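PDB 4DA2: sugar fermentation stimulation protein homolog from Pyrococcus furiosus, which probably binds DNA, joining an OB-fold domain to a PD-(D/E)xK nuclease-like domain that here holds two calcium ions. Local coordinates for residues 5-10 with 219-224; 74-79 with 213-218; 115-120 with 154-159; 126-131 with 169-174. The protein carries 1 engineered substitution. All blocks are in the same frame, centred on the assembly; numbering follows the deposited sequence.

Contact 1. Residues 5-10 with 219-224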
loop_
_atom_site.group_PDB
_atom_site.type_symbol
_atom_site.label_atom_id
_atom_site.label_comp_id
_atom_site.label_asym_id
_atom_site.label_seq_id
_atom_site.Cartn_x
_atom_site.Cartn_y
_atom_site.Cartn_z
ATOM N N MET A 5 11.179 3.785 -9.599
ATOM C CA MET A 5 10.449 3.998 -10.841
ATOM C C MET A 5 9.990 5.472 -10.906
ATOM O O MET A 5 10.207 6.227 -9.969
ATOM C CB MET A 5 9.218 3.085 -10.942
ATOM C CG MET A 5 8.293 3.098 -9.715
ATOM S SD MET A 5 6.814 2.076 -9.883
ATOM C CE MET A 5 5.895 2.941 -11.156
ATOM N N GLU A 6 9.347 5.816 -12.012
ATOM C CA GLU A 6 8.855 7.164 -12.263
ATOM C C GLU A 6 7.447 7.097 -12.810
ATOM O O GLU A 6 7.119 6.214 -13.607
ATOM C CB GLU A 6 9.758 7.874 -13.272
ATOM C CG GLU A 6 11.189 8.035 -12.820
ATOM C CD GLU A 6 12.119 8.472 -13.935
ATOM O OE1 GLU A 6 11.763 8.326 -15.132
ATOM O OE2 GLU A 6 13.214 8.951 -13.600
ATOM N N VAL A 7 6.624 8.047 -12.386
ATOM C CA VAL A 7 5.280 8.201 -12.908
ATOM C C VAL A 7 5.240 9.489 -13.726
ATOM O O VAL A 7 5.592 10.557 -13.234
ATOM C CB VAL A 7 4.259 8.270 -11.760
ATOM C CG1 VAL A 7 2.866 8.650 -12.271
ATOM C CG2 VAL A 7 4.226 6.947 -11.012
ATOM N N SER A 8 4.813 9.367 -14.976
ATOM C CA SER A 8 4.708 10.502 -15.890
ATOM C C SER A 8 3.453 10.337 -16.783
ATOM O O SER A 8 3.175 9.226 -17.236
ATOM C CB SER A 8 5.970 10.529 -16.768
ATOM O OG SER A 8 6.048 11.746 -17.477
ATOM N N PRO A 9 2.672 11.416 -16.999
ATOM C CA PRO A 9 2.770 12.740 -16.375
ATOM C C PRO A 9 2.068 12.803 -15.014
ATOM O O PRO A 9 1.184 11.993 -14.727
ATOM C CB PRO A 9 2.022 13.643 -17.365
ATOM C CG PRO A 9 1.032 12.765 -17.995
ATOM C CD PRO A 9 1.602 11.370 -18.017
ATOM N N LEU A 10 2.440 13.790 -14.210
ATOM C CA LEU A 10 1.898 13.965 -12.887
ATOM C C LEU A 10 1.244 15.341 -12.846
ATOM O O LEU A 10 1.893 16.343 -13.142
ATOM C CB LEU A 10 3.022 13.822 -11.845
ATOM C CG LEU A 10 2.610 13.501 -10.415
ATOM C CD1 LEU A 10 1.794 12.211 -10.360
ATOM C CD2 LEU A 10 3.858 13.434 -9.507
ATOM N N GLY A 219 7.690 13.037 -9.836
ATOM C CA GLY A 219 7.139 11.754 -10.265
ATOM C C GLY A 219 8.003 10.568 -9.862
ATOM O O GLY A 219 7.567 9.423 -9.993
ATOM N N GLU A 220 9.206 10.831 -9.347
ATOM C CA GLU A 220 10.112 9.739 -8.945
ATOM C C GLU A 220 9.627 9.063 -7.678
ATOM O O GLU A 220 9.296 9.733 -6.698
ATOM C CB GLU A 220 11.531 10.258 -8.725
ATOM C CG GLU A 220 12.216 10.639 -10.029
ATOM C CD GLU A 220 13.436 11.488 -9.797
ATOM O OE1 GLU A 220 13.274 12.622 -9.284
ATOM O OE2 GLU A 220 14.548 11.019 -10.123
ATOM N N ILE A 221 9.601 7.736 -7.699
ATOM C CA ILE A 221 9.156 6.978 -6.532
ATOM C C ILE A 221 10.398 6.478 -5.798
ATOM O O ILE A 221 11.291 5.858 -6.385
ATOM C CB ILE A 221 8.182 5.837 -6.899
ATOM C CG1 ILE A 221 6.826 6.421 -7.349
ATOM C CG2 ILE A 221 7.994 4.843 -5.706
ATOM C CD1 ILE A 221 5.751 5.379 -7.561
ATOM N N ILE A 222 10.450 6.802 -4.518
ATOM C CA ILE A 222 11.655 6.611 -3.707
ATOM C C ILE A 222 11.417 5.533 -2.642
ATOM O O ILE A 222 10.457 5.595 -1.865
ATOM C CB ILE A 222 12.096 7.961 -3.034
ATOM C CG1 ILE A 222 12.295 9.077 -4.078
ATOM C CG2 ILE A 222 13.365 7.788 -2.193
ATOM C CD1 ILE A 222 13.182 8.676 -5.255
ATOM N N TYR A 223 12.331 4.567 -2.571
ATOM C CA TYR A 223 12.246 3.532 -1.565
ATOM C C TYR A 223 13.253 3.906 -0.491
ATOM O O TYR A 223 14.448 3.966 -0.773
ATOM C CB TYR A 223 12.568 2.160 -2.207
ATOM C CG TYR A 223 12.796 1.038 -1.207
ATOM C CD1 TYR A 223 11.901 0.812 -0.135
ATOM C CD2 TYR A 223 13.913 0.205 -1.316
ATOM C CE1 TYR A 223 12.117 -0.212 0.781
ATOM C CE2 TYR A 223 14.130 -0.835 -0.392
ATOM C CZ TYR A 223 13.229 -1.029 0.647
ATOM O OH TYR A 223 13.447 -2.043 1.560
ATOM N N ARG A 224 12.765 4.187 0.723
ATOM C CA ARG A 224 13.604 4.666 1.812
ATOM C C ARG A 224 14.236 3.515 2.626
ATOM O O ARG A 224 15.168 3.745 3.390
ATOM C CB ARG A 224 12.842 5.644 2.719
ATOM C CG ARG A 224 12.402 6.977 2.033
ATOM C CD ARG A 224 11.981 8.022 3.098
ATOM N NE ARG A 224 11.018 7.467 4.049
ATOM C CZ ARG A 224 9.722 7.294 3.796
ATOM N NH1 ARG A 224 9.211 7.667 2.630
ATOM N NH2 ARG A 224 8.929 6.756 4.715
#
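M5 and I221 meet where the N-terminal strand 2-6 runs antiparallel beside the last strand, 220-229, at an edge of the nuclease-like sheet. I221 N donates to M5 O over 2.8 Å in an almost straight bond (172°). Just past the strand end, V7 N gives its hydrogen to G219 O at 2.9 Å, approaching from above the carbonyl plane. E6 and E220 form a non-hydrogen-bonded pair and lie side by side, CG to CG 4.0 Å. Their carboxylates come close, with E6 OE2 4.3 Å from E220 OE2, and K3 NZ makes salt bridges to both, which would offset the repulsion; E220 OE1 is also hydrogen-bonded to S218 OG. On the other face M5 CG packs alongside I221 CB at 3.9 Å; from the loop just beyond the strand, V7 CG2 reaches I221 CD1. M5, V7 and I221 all touch L83 of helix 81-93. Further on the chain bends at a cis peptide before P9, and L10 CD2 settles 3.8 Å from G219 CA.

Contact 2. Residues 74-79 with 213-218; sequences GKIAII and LHMELS
K75 turns its CD aside at chi2 (-76°), while H214 holds CG between its backbone N and carbonyl carbon (chi1 68°); the two side chains thereby cross, K75 CD lying 3.9 Å from H214 CD2. The CD and CE methylenes of K75 then run beside E216, with CE 3.3 Å from E216 OE2, although the ammonium group itself stands off from the carboxylate. H214 NE2 donates to E216 OE2 at 2.7 Å; the acceptor lies in the imidazole plane, whereas the nitrogen sits above the carboxylate plane. ND1 is hydrogen-bonded to R224 NH1, so both ring nitrogens have partners and the rotation of the ring is fixed. The backbones meet in one antiparallel hydrogen-bonded pair: I76 N to M215 O at 2.8 Å, rather bent (135°), and M215 N to I76 O at 3.1 Å. Around this pair, I76 CG2 touches M215 CE at 3.8 Å, its CG1 reaches L217 CD2, and I78 CD1 rests on M215 CB at 3.9 Å. Y54 adds to the cluster from strand 52-57. This short bridge is an interdomain joint, pinning the last strand of the OB-fold region to strand 207-215 of the PD-(D/E)xK sheet.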
loop_
_atom_site.group_PDB
_atom_site.type_symbol
_atom_site.label_atom_id
_atom_site.label_comp_id
_atom_site.label_asym_id
_atom_site.label_seq_id
_atom_site.Cartn_x
_atom_site.Cartn_y
_atom_site.Cartn_z
ATOM N N GLY A 74 5.885 18.320 1.691
ATOM C CA GLY A 74 6.696 18.709 0.564
ATOM C C GLY A 74 6.933 17.604 -0.449
ATOM O O GLY A 74 7.495 17.834 -1.522
ATOM N N LYS A 75 6.501 16.399 -0.110
ATOM C CA LYS A 75 6.643 15.251 -1.001
ATOM C C LYS A 75 5.213 14.807 -1.312
ATOM O O LYS A 75 4.241 15.580 -1.102
ATOM C CB LYS A 75 7.443 14.109 -0.307
ATOM C CG LYS A 75 8.825 14.474 0.293
ATOM C CD LYS A 75 9.905 14.630 -0.771
ATOM C CE LYS A 75 11.362 14.610 -0.220
ATOM N NZ LYS A 75 11.682 15.756 0.700
ATOM N N ILE A 76 5.058 13.560 -1.760
ATOM C CA ILE A 76 3.730 13.014 -2.048
ATOM C C ILE A 76 3.511 11.675 -1.331
ATOM O O ILE A 76 4.323 10.759 -1.508
ATOM C CB ILE A 76 3.531 12.823 -3.553
ATOM C CG1 ILE A 76 3.612 14.191 -4.266
ATOM C CG2 ILE A 76 2.161 12.160 -3.816
ATOM C CD1 ILE A 76 3.840 14.109 -5.798
ATOM N N ALA A 77 2.429 11.569 -0.545
ATOM C CA ALA A 77 2.006 10.283 0.044
ATOM C C ALA A 77 1.254 9.523 -1.056
ATOM O O ALA A 77 0.374 10.082 -1.701
ATOM C CB ALA A 77 1.091 10.526 1.208
ATOM N N ILE A 78 1.584 8.249 -1.260
ATOM C CA ILE A 78 0.941 7.487 -2.328
ATOM C C ILE A 78 -0.224 6.729 -1.706
ATOM O O ILE A 78 -0.024 5.766 -0.930
ATOM C CB ILE A 78 1.922 6.509 -3.026
ATOM C CG1 ILE A 78 3.099 7.280 -3.661
ATOM C CG2 ILE A 78 1.136 5.677 -4.060
ATOM C CD1 ILE A 78 4.273 6.400 -4.181
ATOM N N ILE A 79 -1.427 7.124 -2.086
ATOM C CA ILE A 79 -2.635 6.393 -1.657
ATOM C C ILE A 79 -3.105 5.280 -2.572
ATOM O O ILE A 79 -3.851 4.397 -2.124
ATOM C CB ILE A 79 -3.816 7.358 -1.386
ATOM C CG1 ILE A 79 -4.306 8.014 -2.674
ATOM C CG2 ILE A 79 -3.413 8.368 -0.302
ATOM C CD1 ILE A 79 -5.833 8.213 -2.718
ATOM N N LEU A 213 8.162 4.464 1.626
ATOM C CA LEU A 213 8.149 4.913 0.254
ATOM C C LEU A 213 7.510 6.288 0.203
ATOM O O LEU A 213 6.744 6.646 1.104
ATOM C CB LEU A 213 7.317 3.973 -0.629
ATOM C CG LEU A 213 7.938 2.647 -1.059
ATOM C CD1 LEU A 213 7.821 1.578 0.041
ATOM C CD2 LEU A 213 7.254 2.192 -2.317
ATOM N N HIS A 214 7.871 7.053 -0.812
ATOM C CA HIS A 214 7.168 8.287 -1.157
ATOM C C HIS A 214 7.414 8.577 -2.631
ATOM O O HIS A 214 8.217 7.896 -3.307
ATOM C CB HIS A 214 7.585 9.466 -0.246
ATOM C CG HIS A 214 8.997 9.913 -0.461
ATOM N ND1 HIS A 214 10.052 9.439 0.291
ATOM C CD2 HIS A 214 9.535 10.760 -1.368
ATOM C CE1 HIS A 214 11.181 9.978 -0.136
ATOM N NE2 HIS A 214 10.897 10.787 -1.143
ATOM N N MET A 215 6.705 9.583 -3.147
ATOM C CA MET A 215 6.897 10.063 -4.487
ATOM C C MET A 215 7.314 11.530 -4.380
ATOM O O MET A 215 6.821 12.259 -3.494
ATOM C CB MET A 215 5.613 9.912 -5.288
ATOM C CG MET A 215 5.753 10.341 -6.764
ATOM S SD MET A 215 4.393 9.743 -7.840
ATOM C CE MET A 215 2.945 10.439 -7.093
ATOM N N GLU A 216 8.277 11.915 -5.208
ATOM C CA GLU A 216 8.722 13.297 -5.290
ATOM C C GLU A 216 7.813 14.012 -6.268
ATOM O O GLU A 216 7.171 13.371 -7.087
ATOM C CB GLU A 216 10.150 13.354 -5.810
ATOM C CG GLU A 216 11.141 12.515 -4.993
ATOM C CD GLU A 216 11.600 13.261 -3.767
ATOM O OE1 GLU A 216 11.481 14.502 -3.784
ATOM O OE2 GLU A 216 12.074 12.634 -2.791
ATOM N N LEU A 217 7.790 15.339 -6.196
ATOM C CA LEU A 217 6.962 16.140 -7.101
ATOM C C LEU A 217 7.318 15.905 -8.562
ATOM O O LEU A 217 6.464 16.068 -9.437
ATOM C CB LEU A 217 7.078 17.636 -6.773
ATOM C CG LEU A 217 6.786 18.036 -5.323
ATOM C CD1 LEU A 217 7.041 19.527 -5.099
ATOM C CD2 LEU A 217 5.372 17.660 -4.928
ATOM N N SER A 218 8.572 15.511 -8.808
ATOM C CA SER A 218 9.058 15.072 -10.112
ATOM C C SER A 218 8.410 13.778 -10.667
ATOM O O SER A 218 8.581 13.444 -11.831
ATOM C CB SER A 218 10.576 14.861 -10.033
ATOM O OG SER A 218 10.862 13.706 -9.226
#

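Contact 3. Residues 115-120 with 154-159. With CA (calcium ion), chain C; CA (calcium ion), chain D.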
loop_
_atom_site.group_PDB
_atom_site.type_symbol
_atom_site.label_atom_id
_atom_site.label_comp_id
_atom_site.label_asym_id
_atom_site.label_seq_id
_atom_site.Cartn_x
_atom_site.Cartn_y
_atom_site.Cartn_z
ATOM N N SER A 115 -10.307 -16.640 0.202
ATOM C CA SER A 115 -9.968 -15.327 -0.298
ATOM C C SER A 115 -8.918 -15.402 -1.423
ATOM O O SER A 115 -8.722 -16.451 -2.041
ATOM C CB SER A 115 -9.470 -14.475 0.891
ATOM O OG SER A 115 -9.424 -13.106 0.563
ATOM N N ARG A 116 -8.256 -14.278 -1.692
ATOM C CA ARG A 116 -7.111 -14.231 -2.610
ATOM C C ARG A 116 -6.045 -13.381 -1.942
ATOM O O ARG A 116 -6.372 -12.343 -1.349
ATOM C CB ARG A 116 -7.484 -13.553 -3.941
ATOM C CG ARG A 116 -8.460 -14.375 -4.816
ATOM C CD ARG A 116 -8.799 -13.672 -6.097
ATOM N NE ARG A 116 -9.197 -14.638 -7.124
ATOM C CZ ARG A 116 -10.443 -14.889 -7.501
ATOM N NH1 ARG A 116 -11.465 -14.250 -6.944
ATOM N NH2 ARG A 116 -10.660 -15.795 -8.446
ATOM N N LEU A 117 -4.788 -13.805 -2.030
ATOM C CA LEU A 117 -3.682 -12.972 -1.536
ATOM C C LEU A 117 -2.941 -12.380 -2.728
ATOM O O LEU A 117 -3.032 -12.901 -3.837
ATOM C CB LEU A 117 -2.736 -13.798 -0.677
ATOM C CG LEU A 117 -3.328 -14.375 0.608
ATOM C CD1 LEU A 117 -2.285 -15.276 1.312
ATOM C CD2 LEU A 117 -3.817 -13.258 1.530
ATOM N N ASP A 118 -2.185 -11.303 -2.500
ATOM C CA ASP A 118 -1.612 -10.548 -3.607
ATOM C C ASP A 118 -0.689 -11.330 -4.516
ATOM O O ASP A 118 -0.838 -11.250 -5.749
ATOM C CB ASP A 118 -0.858 -9.317 -3.104
ATOM C CG ASP A 118 -1.768 -8.284 -2.550
ATOM O OD1 ASP A 118 -2.954 -8.219 -2.957
ATOM O OD2 ASP A 118 -1.309 -7.484 -1.695
ATOM N N TYR A 119 0.272 -12.049 -3.926
ATOM C CA TYR A 119 1.325 -12.728 -4.724
ATOM C C TYR A 119 1.674 -14.123 -4.260
ATOM O O TYR A 119 1.724 -14.397 -3.061
ATOM C CB TYR A 119 2.631 -11.902 -4.733
ATOM C CG TYR A 119 2.455 -10.424 -5.090
ATOM C CD1 TYR A 119 2.209 -10.031 -6.404
ATOM C CD2 TYR A 119 2.550 -9.435 -4.117
ATOM C CE1 TYR A 119 2.039 -8.692 -6.744
ATOM C CE2 TYR A 119 2.392 -8.076 -4.438
ATOM C CZ TYR A 119 2.147 -7.710 -5.757
ATOM O OH TYR A 119 1.964 -6.381 -6.091
ATOM N N LEU A 120 1.947 -14.993 -5.234
ATOM C CA LEU A 120 2.737 -16.186 -4.995
ATOM C C LEU A 120 4.069 -15.906 -5.649
ATOM O O LEU A 120 4.136 -15.570 -6.831
ATOM C CB LEU A 120 2.109 -17.436 -5.613
ATOM C CG LEU A 120 2.939 -18.700 -5.391
ATOM C CD1 LEU A 120 3.098 -18.985 -3.900
ATOM C CD2 LEU A 120 2.321 -19.913 -6.116
ATOM N N GLN A 154 -9.037 -8.689 7.651
ATOM C CA GLN A 154 -9.159 -9.734 8.659
ATOM C C GLN A 154 -9.090 -11.115 8.010
ATOM O O GLN A 154 -8.390 -11.980 8.510
ATOM C CB GLN A 154 -10.453 -9.594 9.473
ATOM C CG GLN A 154 -10.516 -8.356 10.359
ATOM C CD GLN A 154 -11.904 -8.154 10.971
ATOM O OE1 GLN A 154 -12.735 -9.048 10.951
ATOM N NE2 GLN A 154 -12.149 -6.975 11.505
ATOM N N ARG A 155 -9.791 -11.285 6.883
ATOM C CA ARG A 155 -9.759 -12.524 6.100
ATOM C C ARG A 155 -8.368 -12.852 5.599
ATOM O O ARG A 155 -7.944 -13.979 5.694
ATOM C CB ARG A 155 -10.720 -12.443 4.904
ATOM C CG ARG A 155 -12.152 -12.777 5.259
ATOM C CD ARG A 155 -13.027 -12.784 3.978
ATOM N NE ARG A 155 -14.373 -12.294 4.257
ATOM C CZ ARG A 155 -14.951 -11.256 3.657
ATOM N NH1 ARG A 155 -14.323 -10.566 2.696
ATOM N NH2 ARG A 155 -16.174 -10.906 4.016
ATOM N N HIS A 156 -7.683 -11.859 5.046
ATOM C CA HIS A 156 -6.342 -12.086 4.525
ATOM C C HIS A 156 -5.396 -12.545 5.621
ATOM O O HIS A 156 -4.633 -13.476 5.418
ATOM C CB HIS A 156 -5.789 -10.838 3.852
ATOM C CG HIS A 156 -6.497 -10.446 2.594
ATOM N ND1 HIS A 156 -6.402 -9.177 2.065
ATOM C CD2 HIS A 156 -7.305 -11.148 1.756
ATOM C CE1 HIS A 156 -7.106 -9.116 0.944
ATOM N NE2 HIS A 156 -7.679 -10.294 0.747
ATOM N N ILE A 157 -5.437 -11.895 6.782
ATOM C CA ILE A 157 -4.517 -12.258 7.876
ATOM C C ILE A 157 -4.820 -13.680 8.377
ATOM O O ILE A 157 -3.896 -14.465 8.680
ATOM C CB ILE A 157 -4.497 -11.206 9.021
ATOM C CG1 ILE A 157 -4.001 -9.857 8.472
ATOM C CG2 ILE A 157 -3.561 -11.698 10.200
ATOM C CD1 ILE A 157 -4.479 -8.610 9.284
ATOM N N LYS A 158 -6.116 -14.031 8.421
ATOM C CA LYS A 158 -6.516 -15.391 8.793
ATOM C C LYS A 158 -5.967 -16.442 7.841
ATOM O O LYS A 158 -5.490 -17.487 8.283
ATOM C CB LYS A 158 -8.041 -15.492 8.993
ATOM C CG LYS A 158 -8.514 -14.790 10.277
ATOM C CD LYS A 158 -10.044 -14.841 10.431
ATOM C CE LYS A 158 -10.482 -14.327 11.794
ATOM N NZ LYS A 158 -11.959 -14.414 11.961
ATOM N N GLU A 159 -5.979 -16.157 6.535
ATOM C CA GLU A 159 -5.449 -17.112 5.573
ATOM C C GLU A 159 -3.923 -17.228 5.702
ATOM O O GLU A 159 -3.356 -18.305 5.510
ATOM C CB GLU A 159 -5.829 -16.743 4.141
ATOM C CG GLU A 159 -7.331 -16.757 3.855
ATOM C CD GLU A 159 -7.984 -18.132 4.038
ATOM O OE1 GLU A 159 -7.279 -19.156 4.225
ATOM O OE2 GLU A 159 -9.217 -18.175 3.986
HETATM CA CA CA C . -3.126 -6.174 -0.970
HETATM CA CA CA D . -5.166 -8.379 -3.573
HETATM O O HOH W 1 -5.203 -9.978 -1.664
HETATM O O HOH W 2 -4.717 -5.225 0.583
HETATM O O HOH W 3 -5.489 -6.559 -2.004
HETATM O O HOH W 4 -2.260 -4.988 -2.947
HETATM O O HOH W 5 -7.671 -8.838 -3.071
#
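Beside the two-calcium site of the PD-(D/E)xK domain, S115 and L117 pack against H156 of helix 151-165. S115 OG lies in the imidazole plane at the ring edge, 3.1 Å from H156 CD2. The L117 and H156 side chains run past one another in opposite senses, bringing L117 CD2 to 3.9 Å from H156 CB. The histidine's ND1 is hydrogen-bonded to K133 NZ, so the helix is tied to the strand that also carries the metal ligands E131 and T132. D118 follows directly after L117. Its OD1 binds one calcium at 2.3 Å and, more loosely at 2.9 Å, the second, which OD2 holds at 2.4 Å. E109 is a further protein ligand of the first ion, E131 and T132 of the second, and one water bridges the two ions. R116 O accepts a hydrogen bond of 2.7 Å from another water, itself 2.5 Å from the first calcium. The backbone carbonyl thus acts from the second shell, orienting a metal-bound water, as would suit a metal-dependent nuclease-like centre.

Contact 4. Residues 126-131 with 169-174; sequences GEIFVE and RAMIVF. With CA (calcium ion), chain C.
I128 and M171 interlock on one face of a parallel strand pair. I128 keeps CG1 anti to its backbone N (chi1 -176°), and its CD1 crosses to lie 3.8 Å from M171 CB and 3.9 Å from R169 NH2, filling the dip between the two side chains of the neighbouring strand. M171 CB in turn fits between that methyl and V130 CG2, which lies alongside at 4.0 Å. The other branch, V130 CG1, meets V173 CG2 at 3.9 Å. On the opposite face the relief is shallower. A170 offers just a methyl, F129 leans its ring outward toward L163, and L160 of helix 151-165 comes down on A170 and I172; I172 CG1 also lies 3.6 Å from E131 O. Beneath the side chains runs a ladder of four backbone bonds, from F129 N to R169 O at one end to V173 N to E131 O, 2.8 Å, at the other; a water linking E127 O and R169 N extends it. E131 bends at chi2 (60°), and its OE2 reaches a calcium at 2.4 Å, near K133 NZ, to which OE2 is hydrogen-bonded. The parallel neighbours 127-139 and 169-176 are joined through strand 142-145 and helix 151-165, a crossover of the PD-(D/E)xK core, with E131 and K133 matching the (D/E)xK of that motif.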
loop_
_atom_site.group_PDB
_atom_site.type_symbol
_atom_site.label_atom_id
_atom_site.label_comp_id
_atom_site.label_asym_id
_atom_site.label_seq_id
_atom_site.Cartn_x
_atom_site.Cartn_y
_atom_site.Cartn_z
ATOM N N GLY A 126 11.897 -22.769 -2.474
ATOM C CA GLY A 126 10.454 -22.920 -2.285
ATOM C C GLY A 126 9.627 -21.709 -2.683
ATOM O O GLY A 126 10.128 -20.779 -3.310
ATOM N N GLU A 127 8.344 -21.742 -2.330
ATOM C CA GLU A 127 7.418 -20.663 -2.654
ATOM C C GLU A 127 7.002 -19.905 -1.407
ATOM O O GLU A 127 7.130 -20.416 -0.290
ATOM C CB GLU A 127 6.170 -21.218 -3.321
ATOM C CG GLU A 127 6.395 -21.819 -4.692
ATOM C CD GLU A 127 5.146 -22.523 -5.191
ATOM O OE1 GLU A 127 4.244 -22.778 -4.359
ATOM O OE2 GLU A 127 5.065 -22.804 -6.409
ATOM N N ILE A 128 6.541 -18.666 -1.603
ATOM C CA ILE A 128 6.027 -17.843 -0.511
ATOM C C ILE A 128 4.826 -17.025 -0.991
ATOM O O ILE A 128 4.840 -16.419 -2.079
ATOM C CB ILE A 128 7.142 -16.926 0.126
ATOM C CG1 ILE A 128 6.597 -16.137 1.330
ATOM C CG2 ILE A 128 7.784 -16.014 -0.939
ATOM C CD1 ILE A 128 7.663 -15.329 2.131
ATOM N N PHE A 129 3.769 -17.040 -0.180
ATOM C CA PHE A 129 2.615 -16.160 -0.407
ATOM C C PHE A 129 2.868 -14.820 0.270
ATOM O O PHE A 129 3.248 -14.778 1.454
ATOM C CB PHE A 129 1.353 -16.803 0.164
ATOM C CG PHE A 129 0.870 -17.969 -0.628
ATOM C CD1 PHE A 129 0.099 -17.768 -1.780
ATOM C CD2 PHE A 129 1.239 -19.273 -0.266
ATOM C CE1 PHE A 129 -0.362 -18.880 -2.541
ATOM C CE2 PHE A 129 0.801 -20.383 -1.021
ATOM C CZ PHE A 129 0.010 -20.181 -2.163
ATOM N N VAL A 130 2.672 -13.735 -0.476
ATOM C CA VAL A 130 2.906 -12.389 0.054
ATOM C C VAL A 130 1.676 -11.504 -0.152
ATOM O O VAL A 130 1.181 -11.384 -1.278
ATOM C CB VAL A 130 4.171 -11.725 -0.578
ATOM C CG1 VAL A 130 4.369 -10.316 0.002
ATOM C CG2 VAL A 130 5.395 -12.592 -0.352
ATOM N N GLU A 131 1.168 -10.933 0.950
ATOM C CA GLU A 131 0.085 -9.958 0.908
ATOM C C GLU A 131 0.671 -8.586 1.236
ATOM O O GLU A 131 1.455 -8.454 2.202
ATOM C CB GLU A 131 -1.030 -10.340 1.907
ATOM C CG GLU A 131 -2.181 -9.328 2.054
ATOM C CD GLU A 131 -2.924 -9.090 0.738
ATOM O OE1 GLU A 131 -2.930 -10.017 -0.110
ATOM O OE2 GLU A 131 -3.465 -7.962 0.539
ATOM N N ARG A 169 5.245 -20.933 3.694
ATOM C CA ARG A 169 5.856 -19.617 3.868
ATOM C C ARG A 169 4.823 -18.535 3.549
ATOM O O ARG A 169 4.176 -18.532 2.470
ATOM C CB ARG A 169 7.109 -19.476 2.978
ATOM C CG ARG A 169 8.250 -20.480 3.311
ATOM C CD ARG A 169 9.047 -20.000 4.521
ATOM N NE ARG A 169 9.515 -18.631 4.309
ATOM C CZ ARG A 169 9.632 -17.705 5.256
ATOM N NH1 ARG A 169 9.322 -17.978 6.522
ATOM N NH2 ARG A 169 10.065 -16.497 4.933
ATOM N N ALA A 170 4.674 -17.610 4.489
ATOM C CA ALA A 170 3.718 -16.538 4.344
ATOM C C ALA A 170 4.318 -15.230 4.863
ATOM O O ALA A 170 5.062 -15.226 5.860
ATOM C CB ALA A 170 2.428 -16.873 5.097
ATOM N N MET A 171 3.983 -14.133 4.185
ATOM C CA MET A 171 4.498 -12.789 4.524
ATOM C C MET A 171 3.443 -11.714 4.310
ATOM O O MET A 171 2.675 -11.766 3.331
ATOM C CB MET A 171 5.728 -12.440 3.668
ATOM C CG MET A 171 6.352 -11.099 4.015
ATOM S SD MET A 171 7.793 -10.720 2.986
ATOM C CE MET A 171 9.000 -11.647 3.920
ATOM N N ILE A 172 3.373 -10.769 5.254
ATOM C CA ILE A 172 2.630 -9.539 5.047
ATOM C C ILE A 172 3.584 -8.365 5.019
ATOM O O ILE A 172 4.482 -8.248 5.852
ATOM C CB ILE A 172 1.430 -9.335 6.061
ATOM C CG1 ILE A 172 0.572 -8.118 5.695
ATOM C CG2 ILE A 172 1.910 -9.236 7.525
ATOM C CD1 ILE A 172 -0.760 -8.105 6.430
ATOM N N VAL A 173 3.399 -7.514 4.020
ATOM C CA VAL A 173 4.259 -6.348 3.843
ATOM C C VAL A 173 3.408 -5.102 3.881
ATOM O O VAL A 173 2.532 -4.921 3.012
ATOM C CB VAL A 173 5.011 -6.405 2.514
ATOM C CG1 VAL A 173 5.907 -5.144 2.364
ATOM C CG2 VAL A 173 5.876 -7.693 2.391
ATOM N N PHE A 174 3.667 -4.231 4.856
ATOM C CA PHE A 174 2.984 -2.942 4.927
ATOM C C PHE A 174 3.753 -1.898 4.113
ATOM O O PHE A 174 4.955 -1.703 4.284
ATOM C CB PHE A 174 2.806 -2.536 6.409
ATOM C CG PHE A 174 1.937 -3.480 7.167
ATOM C CD1 PHE A 174 0.553 -3.405 7.038
ATOM C CD2 PHE A 174 2.484 -4.500 7.951
ATOM C CE1 PHE A 174 -0.290 -4.298 7.707
ATOM C CE2 PHE A 174 1.634 -5.389 8.655
ATOM C CZ PHE A 174 0.256 -5.298 8.508
HETATM CA CA CA C . -3.126 -6.174 -0.970
HETATM O O HOH W 6 5.450 -22.434 1.152
HETATM O O HOH W 2 -4.717 -5.225 0.583
HETATM O O HOH W 3 -5.489 -6.559 -2.004
HETATM O O HOH W 4 -2.260 -4.988 -2.947
#

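From the N terminus, residues 5-10 lead out of the nuclease-like sheet into the OB-fold region, and strand 2-6 finds its sheet partner at 219-224, so contact 1 closes the longest loop. Contact 2 lies within that loop, joining the end of the OB-fold region to strand 207-215, and touches contact 1 through the neighbouring strands 207-215 and 220-229. Contacts 3 and 4 lie inside both loops and cross each other, their segments alternating along the chain. They share one calcium and adjoin where D118 N meets E131 OE1. Their centres stand about 25 to 28 Å from those of contacts 1 and 2, yet one sheet reaches all four.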